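Local coordinates for protein tRNA (cytosine(72)-C(5))-methyltransferase (Pyrococcus horikoshii, PDB 5ZVE) that transfers a methyl group from S-adenosyl-L-methionine to the C5 position of cytosine 72 in several tRNAs, at residues Leu2-Lys7 with Lys284-Arg289; Met187-Val192 with Phe374-Leu379; Asp273-Ala278 with Ala298-Ala303; Glu345-Phe350 with Lys360-Tyr365. One frame throughout, in Å; residues are numbered along the deposited sequence.

Contact 1: residues Leu2-Lys7 with Lys284-Arg289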
# COMPACT_ATOMS: atom_id res chain seq x y z
N LEU A 2 0.11 17.11 13.63
CA LEU A 2 0.65 17.99 12.59
C LEU A 2 2.17 17.93 12.50
O LEU A 2 2.75 18.14 11.44
CB LEU A 2 0.22 19.44 12.85
CG LEU A 2 -1.28 19.71 12.79
CD1 LEU A 2 -1.58 21.14 13.20
CD2 LEU A 2 -1.80 19.43 11.39
N GLU A 3 2.81 17.64 13.63
CA GLU A 3 4.26 17.58 13.72
C GLU A 3 4.87 16.51 12.81
O GLU A 3 6.04 16.61 12.42
CB GLU A 3 4.68 17.33 15.17
CG GLU A 3 4.57 15.88 15.63
CD GLU A 3 3.32 15.61 16.43
OE1 GLU A 3 2.31 16.32 16.21
OE2 GLU A 3 3.34 14.69 17.28
N ALA A 4 4.09 15.49 12.49
CA ALA A 4 4.56 14.41 11.63
C ALA A 4 4.82 14.86 10.20
O ALA A 4 5.47 14.16 9.42
CB ALA A 4 3.57 13.28 11.63
N PHE A 5 4.32 16.05 9.86
CA PHE A 5 4.40 16.56 8.50
C PHE A 5 5.19 17.87 8.47
O PHE A 5 4.88 18.78 9.24
CB PHE A 5 3.00 16.78 7.92
CG PHE A 5 2.12 15.57 8.00
CD1 PHE A 5 1.37 15.32 9.15
CD2 PHE A 5 2.03 14.68 6.95
CE1 PHE A 5 0.56 14.20 9.23
CE2 PHE A 5 1.22 13.57 7.02
CZ PHE A 5 0.49 13.33 8.17
N PRO A 6 6.20 17.95 7.60
CA PRO A 6 6.99 19.18 7.47
C PRO A 6 6.09 20.36 7.11
O PRO A 6 5.05 20.15 6.49
CB PRO A 6 7.98 18.86 6.34
CG PRO A 6 7.38 17.70 5.62
CD PRO A 6 6.61 16.92 6.63
N LYS A 7 6.48 21.56 7.51
CA LYS A 7 5.61 22.73 7.43
C LYS A 7 5.17 23.06 6.01
O LYS A 7 4.00 23.36 5.78
CB LYS A 7 6.31 23.95 8.04
CG LYS A 7 5.45 25.20 8.08
CD LYS A 7 4.56 25.19 9.30
CE LYS A 7 3.42 26.19 9.21
NZ LYS A 7 3.91 27.59 9.13
N LYS A 284 1.38 6.87 8.85
CA LYS A 284 2.43 7.83 8.58
C LYS A 284 2.93 8.41 9.90
O LYS A 284 2.43 9.44 10.37
CB LYS A 284 1.92 8.93 7.65
CG LYS A 284 3.00 9.87 7.14
CD LYS A 284 3.98 9.17 6.22
CE LYS A 284 3.32 8.79 4.91
NZ LYS A 284 4.32 8.34 3.90
N LEU A 285 3.90 7.73 10.51
CA LEU A 285 4.48 8.18 11.77
C LEU A 285 5.21 9.52 11.58
O LEU A 285 4.97 10.47 12.32
CB LEU A 285 5.44 7.12 12.34
CG LEU A 285 4.82 5.97 13.14
CD1 LEU A 285 3.91 5.10 12.29
CD2 LEU A 285 5.90 5.12 13.80
N TRP A 286 6.10 9.58 10.60
CA TRP A 286 6.78 10.82 10.25
C TRP A 286 6.94 10.91 8.74
O TRP A 286 7.56 10.04 8.13
CB TRP A 286 8.16 10.92 10.92
CG TRP A 286 8.11 10.73 12.41
CD1 TRP A 286 8.38 9.59 13.09
CD2 TRP A 286 7.75 11.71 13.38
NE1 TRP A 286 8.23 9.79 14.44
CE2 TRP A 286 7.83 11.09 14.64
CE3 TRP A 286 7.37 13.05 13.32
CZ2 TRP A 286 7.55 11.77 15.83
CZ3 TRP A 286 7.08 13.72 14.50
CH2 TRP A 286 7.18 13.08 15.74
N GLU A 287 6.38 11.95 8.15
CA GLU A 287 6.49 12.16 6.71
C GLU A 287 7.83 12.80 6.37
O GLU A 287 8.12 13.90 6.84
CB GLU A 287 5.34 13.03 6.20
CG GLU A 287 5.37 13.28 4.69
CD GLU A 287 5.22 12.01 3.88
OE1 GLU A 287 6.24 11.53 3.32
OE2 GLU A 287 4.09 11.48 3.79
N GLU A 288 8.64 12.11 5.58
CA GLU A 288 9.97 12.62 5.23
C GLU A 288 10.01 13.33 3.88
O GLU A 288 10.82 14.24 3.68
CB GLU A 288 10.99 11.48 5.23
CG GLU A 288 11.07 10.70 6.54
CD GLU A 288 10.52 9.29 6.41
OE1 GLU A 288 9.73 9.05 5.47
OE2 GLU A 288 10.88 8.42 7.23
N ARG A 289 9.14 12.93 2.97
CA ARG A 289 9.13 13.52 1.63
C ARG A 289 8.39 14.84 1.63
O ARG A 289 7.43 15.03 2.39
CB ARG A 289 8.53 12.55 0.61
CG ARG A 289 9.52 11.51 0.13
CD ARG A 289 8.84 10.38 -0.60
NE ARG A 289 9.75 9.26 -0.86
CZ ARG A 289 9.37 8.08 -1.33
NH1 ARG A 289 8.09 7.85 -1.58
NH2 ARG A 289 10.26 7.12 -1.53
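Trp286 and Phe5 both carry CG anti to the carbonyl carbon, beside the backbone N (chi1 -53° in each). The six-membered part of the indole does the touching: CE3 of Trp286 lies 3.5 Å from CA of Ala4, and CZ3 meets CG of Glu3 at the same distance. The carbonyl oxygen of Glu3 sits at the rim of the indole, in its plane. Ala4 packs where the backbones approach most closely, its CB 3.2 Å from O of Leu285. One backbone hydrogen bond joins the segments, from Glu287 N to Ala4 O at 2.7 Å. Although CB of Phe5 points away from the other segment, the end of its ring comes back to it: CD2 packs on CB of Glu287 (3.8 Å), and CE2 meets CG of Lys284. Pro6 follows, its CD set 3.4 Å from O of Glu287.

The carboxylate of Glu287 bends away from Phe5 and works inside its own segment: OE2 makes a salt bridge to Lys284 NZ, and OE1 accepts the backbone N-H of Arg289 on its anti lone pair. Trp286 NE1 is hydrogen-bonded to Asp129, and the indole makes cation-pi contacts with Arg30 and Lys131. Phe5 also packs on Met26 and Leu29 of helix 19-29. The arrangement is an interdomain junction: the N-terminal lead-in to helix 7-17, where Pro6 takes the N-cap position, meets the loop between strand 267-273 and helix 291-310 of the methyltransferase domain.

Contact 2: residues Met187-Val192 with Phe374-Leu379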
# COMPACT_ATOMS: atom_id res chain seq x y z
N MET A 187 -7.12 -2.81 -5.16
CA MET A 187 -7.96 -3.84 -5.75
C MET A 187 -8.91 -3.28 -6.80
O MET A 187 -9.12 -3.88 -7.85
CB MET A 187 -8.74 -4.56 -4.66
CG MET A 187 -7.92 -5.50 -3.82
SD MET A 187 -8.99 -6.56 -2.83
CE MET A 187 -9.28 -5.52 -1.41
N VAL A 188 -9.49 -2.12 -6.50
CA VAL A 188 -10.34 -1.42 -7.46
C VAL A 188 -9.58 -1.14 -8.75
O VAL A 188 -10.12 -1.25 -9.85
CB VAL A 188 -10.88 -0.10 -6.87
CG1 VAL A 188 -11.70 0.65 -7.90
CG2 VAL A 188 -11.73 -0.37 -5.63
N THR A 189 -8.30 -0.79 -8.61
CA THR A 189 -7.45 -0.47 -9.76
C THR A 189 -7.44 -1.60 -10.80
O THR A 189 -7.70 -1.36 -11.98
CB THR A 189 -6.00 -0.19 -9.31
OG1 THR A 189 -5.97 0.97 -8.46
CG2 THR A 189 -5.10 0.05 -10.52
N ALA A 190 -7.15 -2.82 -10.37
CA ALA A 190 -7.09 -3.96 -11.28
C ALA A 190 -8.45 -4.25 -11.91
O ALA A 190 -8.55 -4.62 -13.08
CB ALA A 190 -6.57 -5.19 -10.57
N ARG A 191 -9.51 -4.09 -11.12
CA ARG A 191 -10.87 -4.26 -11.63
C ARG A 191 -11.19 -3.24 -12.73
O ARG A 191 -11.71 -3.59 -13.79
CB ARG A 191 -11.88 -4.13 -10.49
CG ARG A 191 -12.04 -5.39 -9.67
CD ARG A 191 -13.05 -6.32 -10.34
NE ARG A 191 -13.33 -7.50 -9.52
CZ ARG A 191 -14.22 -8.42 -9.84
NH1 ARG A 191 -14.94 -8.30 -10.95
NH2 ARG A 191 -14.41 -9.46 -9.04
N VAL A 192 -10.86 -1.98 -12.46
CA VAL A 192 -11.15 -0.88 -13.37
C VAL A 192 -10.39 -1.04 -14.70
O VAL A 192 -10.79 -0.51 -15.73
CB VAL A 192 -10.81 0.47 -12.68
CG1 VAL A 192 -10.75 1.62 -13.67
CG2 VAL A 192 -11.81 0.75 -11.56
N PHE A 374 -5.07 7.72 -2.22
CA PHE A 374 -4.89 6.99 -3.46
C PHE A 374 -5.48 7.73 -4.64
O PHE A 374 -6.28 8.65 -4.48
CB PHE A 374 -5.53 5.60 -3.34
CG PHE A 374 -4.82 4.53 -4.11
CD1 PHE A 374 -3.73 3.86 -3.56
CD2 PHE A 374 -5.24 4.17 -5.38
CE1 PHE A 374 -3.08 2.87 -4.26
CE2 PHE A 374 -4.60 3.17 -6.09
CZ PHE A 374 -3.52 2.52 -5.52
N PHE A 375 -5.07 7.33 -5.84
CA PHE A 375 -5.51 7.99 -7.05
C PHE A 375 -5.58 7.00 -8.20
O PHE A 375 -4.67 6.19 -8.39
CB PHE A 375 -4.57 9.15 -7.39
CG PHE A 375 -4.93 9.88 -8.65
CD1 PHE A 375 -5.91 10.85 -8.64
CD2 PHE A 375 -4.29 9.59 -9.85
CE1 PHE A 375 -6.26 11.52 -9.81
CE2 PHE A 375 -4.62 10.26 -11.01
CZ PHE A 375 -5.60 11.23 -10.99
N ILE A 376 -6.66 7.06 -8.98
CA ILE A 376 -6.85 6.16 -10.11
C ILE A 376 -7.37 6.91 -11.33
O ILE A 376 -8.40 7.58 -11.26
CB ILE A 376 -7.84 5.01 -9.80
CG1 ILE A 376 -7.50 4.30 -8.48
CG2 ILE A 376 -7.89 4.01 -10.95
CD1 ILE A 376 -8.49 3.19 -8.12
N ALA A 377 -6.66 6.79 -12.45
CA ALA A 377 -7.12 7.35 -13.71
C ALA A 377 -7.21 6.26 -14.77
O ALA A 377 -6.30 5.44 -14.90
CB ALA A 377 -6.19 8.47 -14.18
N LYS A 378 -8.30 6.26 -15.53
CA LYS A 378 -8.46 5.30 -16.62
C LYS A 378 -8.59 6.02 -17.95
O LYS A 378 -9.49 6.83 -18.13
CB LYS A 378 -9.70 4.42 -16.40
CG LYS A 378 -9.91 3.40 -17.51
CD LYS A 378 -11.34 2.89 -17.51
CE LYS A 378 -11.50 1.75 -18.49
NZ LYS A 378 -12.91 1.30 -18.58
N LEU A 379 -7.70 5.70 -18.88
CA LEU A 379 -7.68 6.41 -20.16
C LEU A 379 -7.73 5.52 -21.39
O LEU A 379 -7.27 4.38 -21.39
CB LEU A 379 -6.43 7.28 -20.27
CG LEU A 379 -6.22 8.41 -19.27
CD1 LEU A 379 -5.34 9.44 -19.91
CD2 LEU A 379 -7.50 9.04 -18.90
O HOH W 1 -13.29 0.11 -15.90
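Apolar packing joins Val188 to Ile376 and Val192 to the aliphatic part of Lys378. CD1 of Ile376 is the central contact atom. It stands 4.1 Å from CG1 of Val188, the two side chains crossing at about a right angle, and an extended chi2 of 178° carries that methyl out from the strand to the helix. Further along, CG1 of Val192 rests 4.0 Å from CB of Lys378 and nearly as close to its CD.

The polar atom in the middle is the Thr189 hydroxyl. Its OG1 lies 3.4 Å from CD1 of Ile376 and 3.5 Å from CE2 of Phe374, but its hydrogen bond is made within its own helix, to the carbonyl oxygen of Pro185, so a buried hydroxyl can face a hydrocarbon surface without losing a partner.

Water supplies the polar link across the contact. The fully extended side chain of Lys378 brings CE close to O of Val192, and one water donates to Val192 O (2.6 Å) while accepting from Lys378 NZ (3.0 Å).

Here a helix packs on a face of the mixed sheet of a class I-like SAM-binding fold, near its working site: the side chains of Thr189 and SAM-binding Lys211, and those of Phe374 and Cys323, the predicted nucleophile, are about 4 Å apart. Helix and strand segments run parallel, 2° between their directions, with axes 9.4 Å apart at closest approach. Ala190 packs in turn on helix 210-218. Phe375 and Ala377 point away and meet helix 331-339, while strand 374-381 pairs antiparallel with strands 316-322, 342-344 and 361-364.

Contact 3: residues Asp273-Ala278 with Ala298-Ala303. With SAH (S-adenosyl-L-homocysteine), chain C.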
# COMPACT_ATOMS: atom_id res chain seq x y z
N ASP A 273 1.05 1.47 -12.18
CA ASP A 273 0.97 1.74 -10.76
C ASP A 273 2.31 2.35 -10.37
O ASP A 273 3.22 1.66 -9.93
CB ASP A 273 0.68 0.46 -9.98
CG ASP A 273 0.49 0.70 -8.50
OD1 ASP A 273 -0.09 1.75 -8.14
OD2 ASP A 273 0.91 -0.17 -7.70
N ALA A 274 2.40 3.67 -10.53
CA ALA A 274 3.69 4.33 -10.67
C ALA A 274 4.39 4.56 -9.34
O ALA A 274 3.74 4.80 -8.32
CB ALA A 274 3.51 5.64 -11.41
N PRO A 275 5.74 4.49 -9.35
CA PRO A 275 6.52 4.97 -8.22
C PRO A 275 6.13 6.40 -7.89
O PRO A 275 5.97 7.21 -8.81
CB PRO A 275 7.97 4.88 -8.71
CG PRO A 275 7.86 4.79 -10.21
CD PRO A 275 6.59 4.05 -10.47
N CYS A 276 5.94 6.71 -6.62
CA CYS A 276 5.40 8.01 -6.24
C CYS A 276 5.90 8.40 -4.86
O CYS A 276 6.56 7.61 -4.19
CB CYS A 276 3.87 7.99 -6.26
SG CYS A 276 3.09 6.88 -5.06
N THR A 277 5.59 9.63 -4.45
CA THR A 277 6.02 10.15 -3.16
C THR A 277 5.36 9.41 -1.99
O THR A 277 5.78 9.57 -0.84
CB THR A 277 5.74 11.66 -3.06
OG1 THR A 277 4.38 11.92 -3.45
CG2 THR A 277 6.66 12.44 -3.99
N ALA A 278 4.33 8.62 -2.29
CA ALA A 278 3.65 7.78 -1.30
C ALA A 278 3.07 8.58 -0.14
O ALA A 278 3.03 8.10 0.99
CB ALA A 278 4.59 6.70 -0.78
N ALA A 298 6.97 13.64 -9.96
CA ALA A 298 5.98 13.87 -11.01
C ALA A 298 6.66 13.90 -12.38
O ALA A 298 6.14 13.34 -13.35
CB ALA A 298 5.24 15.17 -10.77
N ARG A 299 7.82 14.54 -12.44
CA ARG A 299 8.58 14.62 -13.69
C ARG A 299 9.07 13.22 -14.07
O ARG A 299 9.08 12.85 -15.24
CB ARG A 299 9.75 15.60 -13.56
CG ARG A 299 10.53 15.84 -14.84
CD ARG A 299 11.47 17.04 -14.72
NE ARG A 299 12.42 16.90 -13.62
CZ ARG A 299 12.36 17.59 -12.48
NH1 ARG A 299 11.40 18.48 -12.29
NH2 ARG A 299 13.27 17.39 -11.53
N TYR A 300 9.45 12.45 -13.06
CA TYR A 300 9.92 11.09 -13.26
C TYR A 300 8.81 10.19 -13.82
O TYR A 300 9.06 9.33 -14.65
CB TYR A 300 10.46 10.54 -11.93
CG TYR A 300 11.00 9.13 -11.97
CD1 TYR A 300 12.07 8.79 -12.79
CD2 TYR A 300 10.47 8.14 -11.14
CE1 TYR A 300 12.58 7.51 -12.81
CE2 TYR A 300 10.98 6.85 -11.15
CZ TYR A 300 12.03 6.54 -11.99
OH TYR A 300 12.54 5.26 -12.01
N GLN A 301 7.58 10.41 -13.37
CA GLN A 301 6.44 9.60 -13.80
C GLN A 301 6.07 9.84 -15.27
O GLN A 301 5.61 8.93 -15.95
CB GLN A 301 5.23 9.86 -12.91
CG GLN A 301 5.42 9.40 -11.46
CD GLN A 301 4.44 10.06 -10.53
OE1 GLN A 301 3.84 11.08 -10.87
NE2 GLN A 301 4.27 9.49 -9.34
N ARG A 302 6.29 11.07 -15.74
CA ARG A 302 5.96 11.44 -17.11
C ARG A 302 6.72 10.59 -18.12
O ARG A 302 6.22 10.31 -19.20
CB ARG A 302 6.23 12.92 -17.36
CG ARG A 302 5.15 13.82 -16.80
CD ARG A 302 5.51 15.29 -16.93
NE ARG A 302 4.73 16.10 -16.00
CZ ARG A 302 5.26 16.80 -15.00
NH1 ARG A 302 6.57 16.83 -14.83
NH2 ARG A 302 4.47 17.50 -14.19
N ALA A 303 7.94 10.20 -17.76
CA ALA A 303 8.73 9.32 -18.61
C ALA A 303 8.03 7.97 -18.79
O ALA A 303 7.97 7.46 -19.91
CB ALA A 303 10.12 9.14 -18.03
N SAH C . 2.34 -2.27 -8.59
CA SAH C . 3.04 -2.93 -7.49
CB SAH C . 3.81 -1.92 -6.64
CG SAH C . 4.50 -0.78 -7.40
SD SAH C . 5.69 0.07 -6.34
C SAH C . 2.12 -3.79 -6.63
O SAH C . 0.89 -3.70 -6.70
OXT SAH C . 2.57 -4.60 -5.83
C5' SAH C . 6.55 0.86 -7.73
C4' SAH C . 7.61 -0.02 -8.39
O4' SAH C . 8.20 0.67 -9.47
C3' SAH C . 8.75 -0.43 -7.48
O3' SAH C . 8.74 -1.83 -7.32
C2' SAH C . 10.02 -0.05 -8.22
O2' SAH C . 10.92 -1.13 -8.24
C1' SAH C . 9.53 0.22 -9.62
N9 SAH C . 10.35 1.20 -10.38
C8 SAH C . 10.90 2.38 -9.94
N7 SAH C . 11.57 2.95 -10.97
C5 SAH C . 11.46 2.15 -12.05
C6 SAH C . 11.94 2.25 -13.35
N6 SAH C . 12.68 3.30 -13.73
N1 SAH C . 11.66 1.25 -14.26
C2 SAH C . 10.90 0.16 -13.87
N3 SAH C . 10.42 0.07 -12.58
C4 SAH C . 10.70 1.05 -11.69
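Pro275 and Tyr300 cross at about a right angle, CG of the proline lying 3.9 Å from CE2 of the tyrosine ring. In Tyr300 CG is anti to the backbone N (chi1 -179°), and the ring's far end meets the adenine of S-adenosyl-L-homocysteine. Its OH accepts a hydrogen bond from N6 of the ligand at 2.6 Å, and N7 lies at the ring's edge, in its plane. Pro275 fills the angle between ring and nucleoside, with its CD 3.9 Å from O4' of the ligand.

Gln301 is extended beyond CG, and its amide end reaches the loop. Its NE2 donates to O of Pro275 at 2.9 Å, almost straight at 171°; the acceptor lies in the amide plane, whereas the donor is tilted from the carbonyl plane. The same NE2 comes 3.4 Å from CB of Cys276, whose side chain packs on Cys323, the predicted nucleophile.

At the end of strand 267-273 OD2 of Asp273 accepts a hydrogen bond from the ligand's amino N at 2.7 Å and makes a salt bridge with Lys211. Each end of the ligand thus has one partner here, with further bonds from residues such as Asp229 and Arg234, and the geometry is consistent with the Gln301-Pro275 bond holding the loop against the helix.

Contact 4: residues Glu345-Phe350 with Lys360-Tyr365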
# COMPACT_ATOMS: atom_id res chain seq x y z
N GLU A 345 -11.95 8.05 -19.38
CA GLU A 345 -13.07 7.13 -19.47
C GLU A 345 -13.63 6.80 -18.10
O GLU A 345 -12.89 6.74 -17.11
CB GLU A 345 -12.66 5.83 -20.18
CG GLU A 345 -12.10 6.04 -21.57
CD GLU A 345 -13.10 5.67 -22.66
OE1 GLU A 345 -13.48 4.48 -22.74
OE2 GLU A 345 -13.51 6.57 -23.42
N GLU A 346 -14.94 6.61 -18.04
CA GLU A 346 -15.63 6.21 -16.83
C GLU A 346 -15.05 4.92 -16.27
O GLU A 346 -14.82 3.96 -17.01
CB GLU A 346 -17.12 6.05 -17.11
CG GLU A 346 -18.01 5.90 -15.90
CD GLU A 346 -19.45 5.64 -16.27
OE1 GLU A 346 -19.71 4.68 -17.03
OE2 GLU A 346 -20.34 6.39 -15.82
N GLN A 347 -14.81 4.88 -14.96
CA GLN A 347 -14.30 3.68 -14.33
C GLN A 347 -15.47 2.81 -13.87
O GLN A 347 -16.51 3.32 -13.44
CB GLN A 347 -13.39 4.03 -13.16
CG GLN A 347 -12.17 4.85 -13.56
CD GLN A 347 -11.29 5.19 -12.38
OE1 GLN A 347 -11.37 4.57 -11.32
NE2 GLN A 347 -10.43 6.19 -12.56
N SER A 348 -15.30 1.50 -13.97
CA SER A 348 -16.40 0.56 -13.78
C SER A 348 -16.86 0.53 -12.33
O SER A 348 -18.04 0.30 -12.04
CB SER A 348 -16.01 -0.84 -14.23
OG SER A 348 -14.90 -1.32 -13.49
N ILE A 349 -15.92 0.75 -11.41
CA ILE A 349 -16.25 0.87 -10.00
C ILE A 349 -15.83 2.24 -9.50
O ILE A 349 -14.67 2.61 -9.59
CB ILE A 349 -15.55 -0.22 -9.16
CG1 ILE A 349 -16.02 -1.62 -9.59
CG2 ILE A 349 -15.80 -0.00 -7.67
CD1 ILE A 349 -15.28 -2.76 -8.92
N PHE A 350 -16.79 3.00 -8.98
CA PHE A 350 -16.49 4.31 -8.43
C PHE A 350 -17.10 4.45 -7.05
O PHE A 350 -18.29 4.74 -6.92
CB PHE A 350 -16.99 5.43 -9.34
CG PHE A 350 -16.24 6.72 -9.19
CD1 PHE A 350 -16.36 7.48 -8.03
CD2 PHE A 350 -15.42 7.19 -10.21
CE1 PHE A 350 -15.66 8.66 -7.89
CE2 PHE A 350 -14.73 8.38 -10.08
CZ PHE A 350 -14.85 9.12 -8.91
N LYS A 360 -13.62 12.30 -14.17
CA LYS A 360 -13.75 10.85 -14.27
C LYS A 360 -12.67 10.07 -13.51
O LYS A 360 -12.74 8.85 -13.43
CB LYS A 360 -13.76 10.42 -15.73
CG LYS A 360 -14.95 10.95 -16.51
CD LYS A 360 -14.97 10.41 -17.93
CE LYS A 360 -16.24 10.80 -18.65
NZ LYS A 360 -16.28 10.22 -20.02
N VAL A 361 -11.68 10.77 -12.96
CA VAL A 361 -10.68 10.11 -12.13
C VAL A 361 -11.20 9.88 -10.73
O VAL A 361 -12.13 10.56 -10.29
CB VAL A 361 -9.36 10.91 -12.07
CG1 VAL A 361 -8.70 10.94 -13.43
CG2 VAL A 361 -9.60 12.31 -11.53
N GLN A 362 -10.60 8.94 -10.03
CA GLN A 362 -11.13 8.52 -8.74
C GLN A 362 -10.08 8.66 -7.64
O GLN A 362 -9.01 8.06 -7.71
CB GLN A 362 -11.63 7.08 -8.82
CG GLN A 362 -12.34 6.60 -7.57
CD GLN A 362 -12.94 5.22 -7.72
OE1 GLN A 362 -13.67 4.76 -6.84
NE2 GLN A 362 -12.63 4.54 -8.82
N ARG A 363 -10.42 9.43 -6.61
CA ARG A 363 -9.51 9.61 -5.48
C ARG A 363 -10.04 8.93 -4.23
O ARG A 363 -11.25 8.85 -4.02
CB ARG A 363 -9.29 11.10 -5.19
CG ARG A 363 -8.05 11.69 -5.86
CD ARG A 363 -7.93 13.17 -5.53
NE ARG A 363 -6.70 13.76 -6.04
CZ ARG A 363 -5.61 13.95 -5.31
NH1 ARG A 363 -5.59 13.58 -4.03
NH2 ARG A 363 -4.53 14.51 -5.85
N PHE A 364 -9.12 8.46 -3.41
CA PHE A 364 -9.45 7.91 -2.10
C PHE A 364 -8.77 8.74 -1.02
O PHE A 364 -7.62 9.16 -1.17
CB PHE A 364 -9.02 6.44 -2.00
CG PHE A 364 -9.84 5.51 -2.86
CD1 PHE A 364 -9.48 5.25 -4.17
CD2 PHE A 364 -10.97 4.90 -2.34
CE1 PHE A 364 -10.24 4.39 -4.95
CE2 PHE A 364 -11.73 4.03 -3.12
CZ PHE A 364 -11.36 3.78 -4.43
N TYR A 365 -9.52 9.01 0.04
CA TYR A 365 -9.02 9.78 1.17
C TYR A 365 -9.16 8.97 2.45
O TYR A 365 -10.14 8.24 2.61
CB TYR A 365 -9.78 11.10 1.31
CG TYR A 365 -9.58 12.06 0.16
CD1 TYR A 365 -8.46 12.88 0.11
CD2 TYR A 365 -10.51 12.15 -0.86
CE1 TYR A 365 -8.27 13.76 -0.93
CE2 TYR A 365 -10.33 13.04 -1.91
CZ TYR A 365 -9.21 13.84 -1.94
OH TYR A 365 -9.01 14.73 -2.98
O HOH W 2 -10.71 7.57 -15.20
O HOH W 3 -15.15 7.57 -13.65
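This contact belongs to the C-terminal part of the mixed methyltransferase sheet, where the loop after strand 342-344 folds back over strand 361-364, and Gln362 meets Gln347, Ile349 and Phe350. Gln362 holds CG anti to the backbone N (chi1 -174°) and then runs straight out across the phenyl ring. Its CG sits 3.8 Å from the ring centroid of Phe350, 9° off the normal, a CH-pi contact over the centre of one face. The amide continues the stack, its plane only 7° from that of the ring.

At the amide end NE2 of Gln362 donates twice, to OE1 of Gln347 at 2.8 Å and to O of Ile349 at 2.9 Å. NE2 stands above the carbonyl plane of Gln347 but in the plane of the Ile349 carbonyl. OE1 of Gln362 accepts from the backbone N of Ile351 and Gly352, so both ends of this buried amide hold the loop. At the ring's edge CZ of Phe350 approaches O of Val361 at 3.4 Å. A water accepts from Gln347 N and donates to O of Lys360 at 2.7 Å, while the extended Lys360 chain lies against the backbone of Glu345 and Glu346.

Beyond these pairs, Ile349 packs on Val188 and Arg191 of helix 184-193, Gln347 touches Lys378 of strand 374-381, and Val361 turns to Leu344 of strand 342-344 and Phe375.

Contacts 2, 3 and 4 all lie in the methyltransferase domain, whereas contact 1 ties the chain's N-terminus to it. Contacts 2 and 4 are close neighbours, centres 7 Å apart, sharing the pairing of strands 374-381 and 361-364; Gln347 NE2 donates to Ile376 O between them. Along the chain, contacts 3 and 4 follow one another and both fall between the segments of contact 2. The segments of contact 1 alternate with those of contacts 2 and 3, and it closes before contact 4 opens. Contacts 1 and 3 have centres 20 Å apart yet touch, because Arg289 and Lys284 reach the carbonyls of Thr277 and Ala278, tying together two parts of the loop between strand 267-273 and helix 291-310.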